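Local structure of Ceg4 (Legionella pneumophila subsp. pneumophila, 6AOK) at residues R158-P169 with K182-R193. The protein acts as a HAD-like phosphotyrosine phosphatase effector that attenuates eukaryotic MAPK signalling, this chain being its magnesium-binding phosphatase domain. Residues are numbered along the deposited sequence; the frame is centred on the assembly and turned at random. Where two conformers were deposited one is given.
With MG (magnesium ion), chain B.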
ATOM      1  N   ARG A 158      -0.287  19.072   8.358  1.00 39.26           N
ATOM      2  CA  ARG A 158      -1.380  18.383   9.038  1.00 38.47           C
ATOM      3  C   ARG A 158      -2.495  18.012   8.062  1.00 33.53           C
ATOM      4  O   ARG A 158      -2.857  18.786   7.170  1.00 35.37           O
ATOM      5  CB  ARG A 158      -1.917  19.291  10.151  1.00 44.55           C
ATOM      6  CG  ARG A 158      -3.275  18.947  10.696  1.00 47.57           C
ATOM      7  CD  ARG A 158      -3.321  19.318  12.166  1.00 52.77           C
ATOM      8  NE  ARG A 158      -2.404  18.479  12.919  1.00 54.21           N
ATOM      9  CZ  ARG A 158      -2.790  17.477  13.699  1.00 55.54           C
ATOM     10  NH1 ARG A 158      -4.082  17.221  13.860  1.00 56.69           N
ATOM     11  NH2 ARG A 158      -1.888  16.745  14.336  1.00 55.16           N
ATOM     12  N   ALA A 159      -3.027  16.815   8.230  1.00 26.47           N
ATOM     13  CA  ALA A 159      -4.053  16.315   7.328  1.00 25.33           C
ATOM     14  C   ALA A 159      -5.424  16.872   7.713  1.00 26.08           C
ATOM     15  O   ALA A 159      -5.715  17.110   8.892  1.00 27.36           O
ATOM     16  CB  ALA A 159      -4.106  14.777   7.382  1.00 20.13           C
ATOM     17  N   ASN A 160      -6.254  17.107   6.705  1.00 24.09           N
ATOM     18  CA  ASN A 160      -7.685  17.226   6.952  1.00 26.11           C
ATOM     19  C   ASN A 160      -8.321  15.847   7.129  1.00 24.84           C
ATOM     20  O   ASN A 160      -9.318  15.704   7.841  1.00 23.76           O
ATOM     21  CB  ASN A 160      -8.356  18.000   5.801  1.00 31.00           C
ATOM     22  CG  ASN A 160      -7.783  19.397   5.628  1.00 37.17           C
ATOM     23  OD1 ASN A 160      -6.767  19.607   4.950  1.00 37.21           O
ATOM     24  ND2 ASN A 160      -8.419  20.363   6.266  1.00 43.13           N
ATOM     25  N   ARG A 161      -7.713  14.815   6.568  1.00 21.98           N
ATOM     26  CA  ARG A 161      -8.243  13.466   6.671  0.53 21.84           C
ATOM     27  C   ARG A 161      -7.094  12.479   6.736  1.00 19.20           C
ATOM     28  O   ARG A 161      -6.136  12.599   5.967  1.00 17.16           O
ATOM     29  CB  ARG A 161      -9.132  13.153   5.469  0.53 24.62           C
ATOM     30  CG  ARG A 161      -9.951  11.903   5.629  0.53 26.42           C
ATOM     31  CD  ARG A 161     -11.403  12.157   5.195  0.53 29.74           C
ATOM     32  NE  ARG A 161     -11.908  13.502   5.467  0.53 33.21           N
ATOM     33  CZ  ARG A 161     -12.104  14.003   6.681  0.53 34.14           C
ATOM     34  NH1 ARG A 161     -11.782  13.280   7.741  0.53 32.78           N
ATOM     35  NH2 ARG A 161     -12.586  15.230   6.830  0.53 35.22           N
ATOM     36  N   VAL A 162      -7.191  11.508   7.644  1.00 15.32           N
ATOM     37  CA  VAL A 162      -6.214  10.427   7.736  1.00 13.85           C
ATOM     38  C   VAL A 162      -6.968   9.136   7.523  1.00 16.36           C
ATOM     39  O   VAL A 162      -7.913   8.853   8.270  1.00 18.84           O
ATOM     40  CB  VAL A 162      -5.489  10.408   9.099  1.00 13.53           C
ATOM     41  CG1 VAL A 162      -4.476   9.239   9.144  1.00 13.12           C
ATOM     42  CG2 VAL A 162      -4.840  11.821   9.417  1.00 14.80           C
ATOM     43  N   TYR A 163      -6.557   8.351   6.507  1.00 12.42           N
ATOM     44  CA  TYR A 163      -7.096   7.006   6.256  1.00 13.37           C
ATOM     45  C   TYR A 163      -6.227   5.959   6.942  1.00 14.65           C
ATOM     46  O   TYR A 163      -4.991   6.048   6.901  1.00 15.09           O
ATOM     47  CB  TYR A 163      -7.116   6.685   4.768  1.00 15.27           C
ATOM     48  CG  TYR A 163      -8.337   7.263   4.116  1.00 16.95           C
ATOM     49  CD1 TYR A 163      -8.411   8.608   3.843  1.00 19.15           C
ATOM     50  CD2 TYR A 163      -9.407   6.468   3.785  1.00 18.64           C
ATOM     51  CE1 TYR A 163      -9.520   9.136   3.251  1.00 21.41           C
ATOM     52  CE2 TYR A 163     -10.518   6.986   3.210  1.00 20.19           C
ATOM     53  CZ  TYR A 163     -10.578   8.339   2.932  1.00 23.25           C
ATOM     54  OH  TYR A 163     -11.725   8.903   2.351  1.00 23.94           O
ATOM     55  N   ILE A 164      -6.879   4.971   7.567  1.00 14.34           N
ATOM     56  CA  ILE A 164      -6.202   3.824   8.175  1.00 13.68           C
ATOM     57  C   ILE A 164      -6.886   2.564   7.683  1.00 15.06           C
ATOM     58  O   ILE A 164      -8.086   2.394   7.907  1.00 14.18           O
ATOM     59  CB  ILE A 164      -6.242   3.858   9.702  1.00 11.78           C
ATOM     60  CG1 ILE A 164      -5.779   5.235  10.196  1.00 15.42           C
ATOM     61  CG2 ILE A 164      -5.361   2.723  10.251  1.00 10.48           C
ATOM     62  CD1 ILE A 164      -6.180   5.542  11.683  1.00 15.93           C
ATOM     63  N   LEU A 165      -6.128   1.690   7.004  1.00 14.75           N
ATOM     64  CA  LEU A 165      -6.696   0.485   6.407  1.00 13.56           C
ATOM     65  C   LEU A 165      -5.845  -0.685   6.821  1.00 12.86           C
ATOM     66  O   LEU A 165      -4.625  -0.662   6.602  1.00 13.42           O
ATOM     67  CB  LEU A 165      -6.730   0.570   4.879  1.00 14.01           C
ATOM     68  CG  LEU A 165      -7.562   1.764   4.435  1.00 17.02           C
ATOM     69  CD1 LEU A 165      -6.612   2.835   3.952  1.00 20.35           C
ATOM     70  CD2 LEU A 165      -8.589   1.408   3.366  1.00 18.63           C
ATOM     71  N   ASP A 166      -6.463  -1.705   7.413  1.00 10.63           N
ATOM     72  CA  ASP A 166      -5.681  -2.903   7.755  1.00 10.85           C
ATOM     73  C   ASP A 166      -6.625  -4.079   7.967  1.00 11.94           C
ATOM     74  O   ASP A 166      -7.679  -3.934   8.598  1.00 12.43           O
ATOM     75  CB  ASP A 166      -4.816  -2.674   9.012  1.00 13.62           C
ATOM     76  CG  ASP A 166      -3.586  -3.567   9.061  1.00 15.54           C
ATOM     77  OD1 ASP A 166      -3.739  -4.790   8.844  1.00 15.56           O
ATOM     78  OD2 ASP A 166      -2.451  -3.055   9.342  1.00 16.17           O
ATOM     79  N   ASP A 167      -6.246  -5.248   7.443  1.00 12.62           N
ATOM     80  CA  ASP A 167      -7.075  -6.410   7.723  1.00 14.00           C
ATOM     81  C   ASP A 167      -6.758  -7.074   9.058  1.00 15.35           C
ATOM     82  O   ASP A 167      -7.538  -7.916   9.496  1.00 15.95           O
ATOM     83  CB  ASP A 167      -6.977  -7.472   6.587  1.00 15.03           C
ATOM     84  CG  ASP A 167      -5.553  -8.055   6.432  1.00 19.33           C
ATOM     85  OD1 ASP A 167      -4.579  -7.274   6.270  1.00 18.24           O
ATOM     86  OD2 ASP A 167      -5.368  -9.298   6.501  1.00 20.49           O
ATOM     87  N   SER A 168      -5.652  -6.747   9.689  1.00 13.80           N
ATOM     88  CA  SER A 168      -5.327  -7.324  10.978  1.00 14.53           C
ATOM     89  C   SER A 168      -5.850  -6.426  12.098  1.00 14.56           C
ATOM     90  O   SER A 168      -5.410  -5.288  12.208  1.00 13.22           O
ATOM     91  CB  SER A 168      -3.809  -7.477  11.104  1.00 16.28           C
ATOM     92  OG  SER A 168      -3.424  -7.465  12.468  1.00 19.89           O
ATOM     93  N   PRO A 169      -6.724  -6.901  12.976  1.00 17.01           N
ATOM     94  CA  PRO A 169      -7.212  -6.010  14.067  1.00 16.91           C
ATOM     95  C   PRO A 169      -6.116  -5.446  14.966  1.00 16.27           C
ATOM     96  O   PRO A 169      -6.178  -4.274  15.365  1.00 15.03           O
ATOM     97  CB  PRO A 169      -8.151  -6.931  14.858  1.00 18.94           C
ATOM     98  CG  PRO A 169      -8.581  -7.954  13.876  1.00 21.78           C
ATOM     99  CD  PRO A 169      -7.401  -8.197  12.953  1.00 19.06           C
ATOM    100  N   LYS A 182      -1.383  11.634  17.786  1.00 16.72           N
ATOM    101  CA  LYS A 182      -0.873  12.813  17.096  1.00 18.87           C
ATOM    102  C   LYS A 182      -1.961  13.874  16.901  1.00 20.87           C
ATOM    103  O   LYS A 182      -1.808  14.791  16.082  1.00 22.45           O
ATOM    104  CB  LYS A 182      -0.240  12.411  15.771  1.00 16.61           C
ATOM    105  CG  LYS A 182       1.101  11.685  15.954  1.00 16.17           C
ATOM    106  CD  LYS A 182       2.213  12.671  16.452  1.00 19.22           C
ATOM    107  CE  LYS A 182       3.417  11.940  17.106  1.00 20.89           C
ATOM    108  NZ  LYS A 182       3.050  11.498  18.516  1.00 21.75           N
ATOM    109  N   GLY A 183      -3.030  13.812  17.698  1.00 19.41           N
ATOM    110  CA  GLY A 183      -3.988  14.892  17.751  1.00 21.06           C
ATOM    111  C   GLY A 183      -5.154  14.799  16.793  1.00 20.73           C
ATOM    112  O   GLY A 183      -6.000  15.671  16.806  1.00 24.28           O
ATOM    113  N   TYR A 184      -5.250  13.766  15.977  1.00 20.15           N
ATOM    114  CA  TYR A 184      -6.385  13.645  15.076  1.00 21.47           C
ATOM    115  C   TYR A 184      -7.582  13.055  15.806  1.00 27.14           C
ATOM    116  O   TYR A 184      -7.434  12.148  16.625  1.00 26.00           O
ATOM    117  CB  TYR A 184      -6.000  12.739  13.897  1.00 17.05           C
ATOM    118  CG  TYR A 184      -4.945  13.401  12.997  1.00 17.18           C
ATOM    119  CD1 TYR A 184      -5.319  14.324  12.042  1.00 18.26           C
ATOM    120  CD2 TYR A 184      -3.588  13.117  13.149  1.00 20.79           C
ATOM    121  CE1 TYR A 184      -4.388  14.935  11.243  1.00 18.75           C
ATOM    122  CE2 TYR A 184      -2.645  13.735  12.346  1.00 21.73           C
ATOM    123  CZ  TYR A 184      -3.065  14.650  11.398  1.00 21.70           C
ATOM    124  OH  TYR A 184      -2.156  15.305  10.600  1.00 23.28           O
ATOM    125  N   ASN A 185      -8.769  13.566  15.477  0.64 32.99           N
ATOM    126  CA  ASN A 185     -10.027  13.166  16.086  0.64 36.40           C
ATOM    127  C   ASN A 185     -10.925  12.484  15.061  0.64 36.42           C
ATOM    128  O   ASN A 185     -10.631  12.446  13.858  0.64 34.62           O
ATOM    129  CB  ASN A 185     -10.741  14.370  16.711  0.64 40.50           C
ATOM    130  CG  ASN A 185     -10.826  15.550  15.780  0.64 43.29           C
ATOM    131  OD1 ASN A 185     -10.984  15.393  14.563  0.64 43.81           O
ATOM    132  ND2 ASN A 185     -10.740  16.745  16.341  0.64 44.85           N
ATOM    133  N   GLU A 186     -12.056  11.969  15.564  1.00 37.79           N
ATOM    134  CA  GLU A 186     -12.824  10.968  14.833  1.00 36.51           C
ATOM    135  C   GLU A 186     -13.236  11.430  13.447  1.00 31.55           C
ATOM    136  O   GLU A 186     -13.163  10.658  12.502  1.00 31.84           O
ATOM    137  CB  GLU A 186     -14.047  10.580  15.651  1.00 39.70           C
ATOM    138  CG  GLU A 186     -14.919   9.595  14.975  1.00 39.34           C
ATOM    139  CD  GLU A 186     -16.270   9.536  15.629  1.00 40.65           C
ATOM    140  OE1 GLU A 186     -16.767  10.606  16.140  1.00 39.52           O
ATOM    141  OE2 GLU A 186     -16.811   8.410  15.598  1.00 41.10           O
ATOM    142  N   GLU A 187     -13.657  12.678  13.297  1.00 32.79           N
ATOM    143  CA  GLU A 187     -14.081  13.158  12.006  1.00 36.38           C
ATOM    144  C   GLU A 187     -12.937  13.373  11.052  1.00 33.08           C
ATOM    145  O   GLU A 187     -13.118  13.553   9.909  1.00 32.96           O
ATOM    146  CB  GLU A 187     -14.927  14.436  12.079  1.00 45.72           C
ATOM    147  CG  GLU A 187     -14.207  15.764  12.226  1.00 52.93           C
ATOM    148  CD  GLU A 187     -14.304  16.316  13.641  1.00 60.43           C
ATOM    149  OE1 GLU A 187     -14.288  17.546  13.824  1.00 65.32           O
ATOM    150  OE2 GLU A 187     -14.430  15.529  14.597  1.00 61.67           O
ATOM    151  N   GLU A 188     -11.713  13.417  11.565  1.00 28.53           N
ATOM    152  CA  GLU A 188     -10.558  13.491  10.694  1.00 25.28           C
ATOM    153  C   GLU A 188     -10.079  12.120  10.272  1.00 23.47           C
ATOM    154  O   GLU A 188      -9.359  12.011   9.280  1.00 26.14           O
ATOM    155  CB  GLU A 188      -9.426  14.236  11.389  1.00 29.18           C
ATOM    156  CG  GLU A 188      -9.642  15.726  11.408  1.00 34.98           C
ATOM    157  CD  GLU A 188      -8.867  16.408  12.512  1.00 40.40           C
ATOM    158  OE1 GLU A 188      -8.615  15.771  13.571  1.00 40.53           O
ATOM    159  OE2 GLU A 188      -8.535  17.603  12.335  1.00 44.77           O
ATOM    160  N   ILE A 189     -10.505  11.077  10.966  1.00 19.75           N
ATOM    161  CA  ILE A 189     -10.014   9.717  10.732  1.00 18.50           C
ATOM    162  C   ILE A 189     -11.062   8.912   9.972  1.00 17.59           C
ATOM    163  O   ILE A 189     -12.229   8.871  10.372  1.00 17.16           O
ATOM    164  CB  ILE A 189      -9.683   9.022  12.057  1.00 19.82           C
ATOM    165  CG1 ILE A 189      -8.607   9.797  12.816  1.00 19.90           C
ATOM    166  CG2 ILE A 189      -9.270   7.559  11.817  1.00 20.96           C
ATOM    167  CD1 ILE A 189      -8.489   9.453  14.285  1.00 21.71           C
ATOM    168  N   ARG A 190     -10.638   8.240   8.907  1.00 14.70           N
ATOM    169  CA  ARG A 190     -11.473   7.291   8.184  1.00 20.27           C
ATOM    170  C   ARG A 190     -10.761   5.951   8.326  1.00 16.70           C
ATOM    171  O   ARG A 190      -9.778   5.698   7.611  1.00 13.66           O
ATOM    172  CB  ARG A 190     -11.614   7.677   6.709  1.00 24.32           C
ATOM    173  CG  ARG A 190     -12.281   9.050   6.445  1.00 29.77           C
ATOM    174  CD  ARG A 190     -13.777   8.986   6.631  1.00 36.26           C
ATOM    175  NE  ARG A 190     -14.438  10.199   6.141  1.00 43.85           N
ATOM    176  CZ  ARG A 190     -14.656  11.293   6.877  1.00 51.05           C
ATOM    177  NH1 ARG A 190     -14.267  11.328   8.160  1.00 52.09           N
ATOM    178  NH2 ARG A 190     -15.284  12.351   6.341  1.00 53.27           N
ATOM    179  N   GLY A 191     -11.239   5.114   9.241  1.00 14.46           N
ATOM    180  CA  GLY A 191     -10.577   3.861   9.559  1.00 14.92           C
ATOM    181  C   GLY A 191     -11.390   2.705   9.021  1.00 17.74           C
ATOM    182  O   GLY A 191     -12.612   2.648   9.192  1.00 17.04           O
ATOM    183  N   TYR A 192     -10.706   1.768   8.360  1.00 12.67           N
ATOM    184  CA  TYR A 192     -11.355   0.588   7.819  1.00 13.35           C
ATOM    185  C   TYR A 192     -10.560  -0.639   8.234  1.00 12.95           C
ATOM    186  O   TYR A 192      -9.394  -0.796   7.855  1.00 12.02           O
ATOM    187  CB  TYR A 192     -11.457   0.664   6.293  1.00 17.71           C
ATOM    188  CG  TYR A 192     -12.171   1.897   5.854  1.00 18.34           C
ATOM    189  CD1 TYR A 192     -13.569   1.955   5.844  1.00 20.26           C
ATOM    190  CD2 TYR A 192     -11.448   3.040   5.520  1.00 21.57           C
ATOM    191  CE1 TYR A 192     -14.228   3.080   5.481  1.00 22.09           C
ATOM    192  CE2 TYR A 192     -12.120   4.213   5.142  1.00 23.21           C
ATOM    193  CZ  TYR A 192     -13.504   4.198   5.118  1.00 23.52           C
ATOM    194  OH  TYR A 192     -14.172   5.317   4.765  1.00 27.71           O
ATOM    195  N   ARG A 193     -11.212  -1.510   8.951  1.00 14.97           N
ATOM    196  CA  ARG A 193     -10.672  -2.792   9.381  1.00 15.33           C
ATOM    197  C   ARG A 193     -11.599  -3.816   8.737  1.00 15.53           C
ATOM    198  O   ARG A 193     -12.690  -4.082   9.241  1.00 16.99           O
ATOM    199  CB  ARG A 193     -10.707  -2.916  10.903  1.00 14.62           C
ATOM    200  CG  ARG A 193      -9.610  -3.794  11.481  1.00 15.80           C
ATOM    201  CD  ARG A 193      -9.688  -5.209  10.933  1.00 15.30           C
ATOM    202  NE  ARG A 193     -10.920  -5.883  11.334  1.00 17.41           N
ATOM    203  CZ  ARG A 193     -11.302  -7.072  10.881  1.00 21.59           C
ATOM    204  NH1 ARG A 193     -12.440  -7.610  11.300  1.00 26.34           N
ATOM    205  NH2 ARG A 193     -10.548  -7.725  10.007  1.00 21.99           N
TER
HETATM  206 MG    MG B 301      -2.509  -7.504   6.019  1.00 12.68          MG
HETATM  207  O   HOH W   1     -13.777   7.215   2.657  1.00 32.85           O
HETATM  208  O   HOH W   2      -2.386  -6.952   8.046  1.00 13.56           O
HETATM  209  O   HOH W   3      -2.894  -9.539   6.438  1.00 14.13           O
HETATM  210  O   HOH W   4      -0.495  -7.799   6.227  1.00 12.78           O
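Val162 sets CG2 over the centre of one face of the Tyr184 ring, 3.6 Å from its centroid, a CH-pi contact. On the same side of the sheet, Ile164 CD1 meets Ile189 CG2, and Ile164 also rests on Leu176 of helix 169-180. On the other side, Arg190 CB lies over a face of the Tyr163 ring, Tyr163 CE2 comes to the edge of the Tyr192 ring, and Leu165 CD2 packs beside Tyr192 CD2, both residues touching Tyr204 of helix 201-211. Water 1 joins the two tyrosine hydroxyls. Strands 161-165 and 189-192 are parallel neighbours, linked through helix 169-180 as a beta-alpha-beta unit of the Rossmann-like HAD fold. Their ladder runs from Val162 N to Glu188 O (2.8 Å) as far as Asp166 N to Tyr192 O (3.1 Å). Beyond it Asp167 OD1 binds magnesium at 2.1 Å, joined by Asp18 OD2, the backbone O of Asp20 and three waters. Arg193 folds at chi2 (-60°) and chi3 (-64°), and its NH2 donates to Asp167 O from above the carbonyl plane, off the lone pairs. At the opposite end the Arg158 guanidinium stacks on the second face of Tyr184, planes 11° apart, while its NH2 donates to Lys182 O (2.6 Å). Tyr184 OH accepts a nearly straight bond from Ala159 N (2.9 Å). In one of two conformers, the Arg161 guanidinium stacks on that of Arg190, and Glu187 O accepts from NH1 of both, weakly from Arg190, probably easing repulsion.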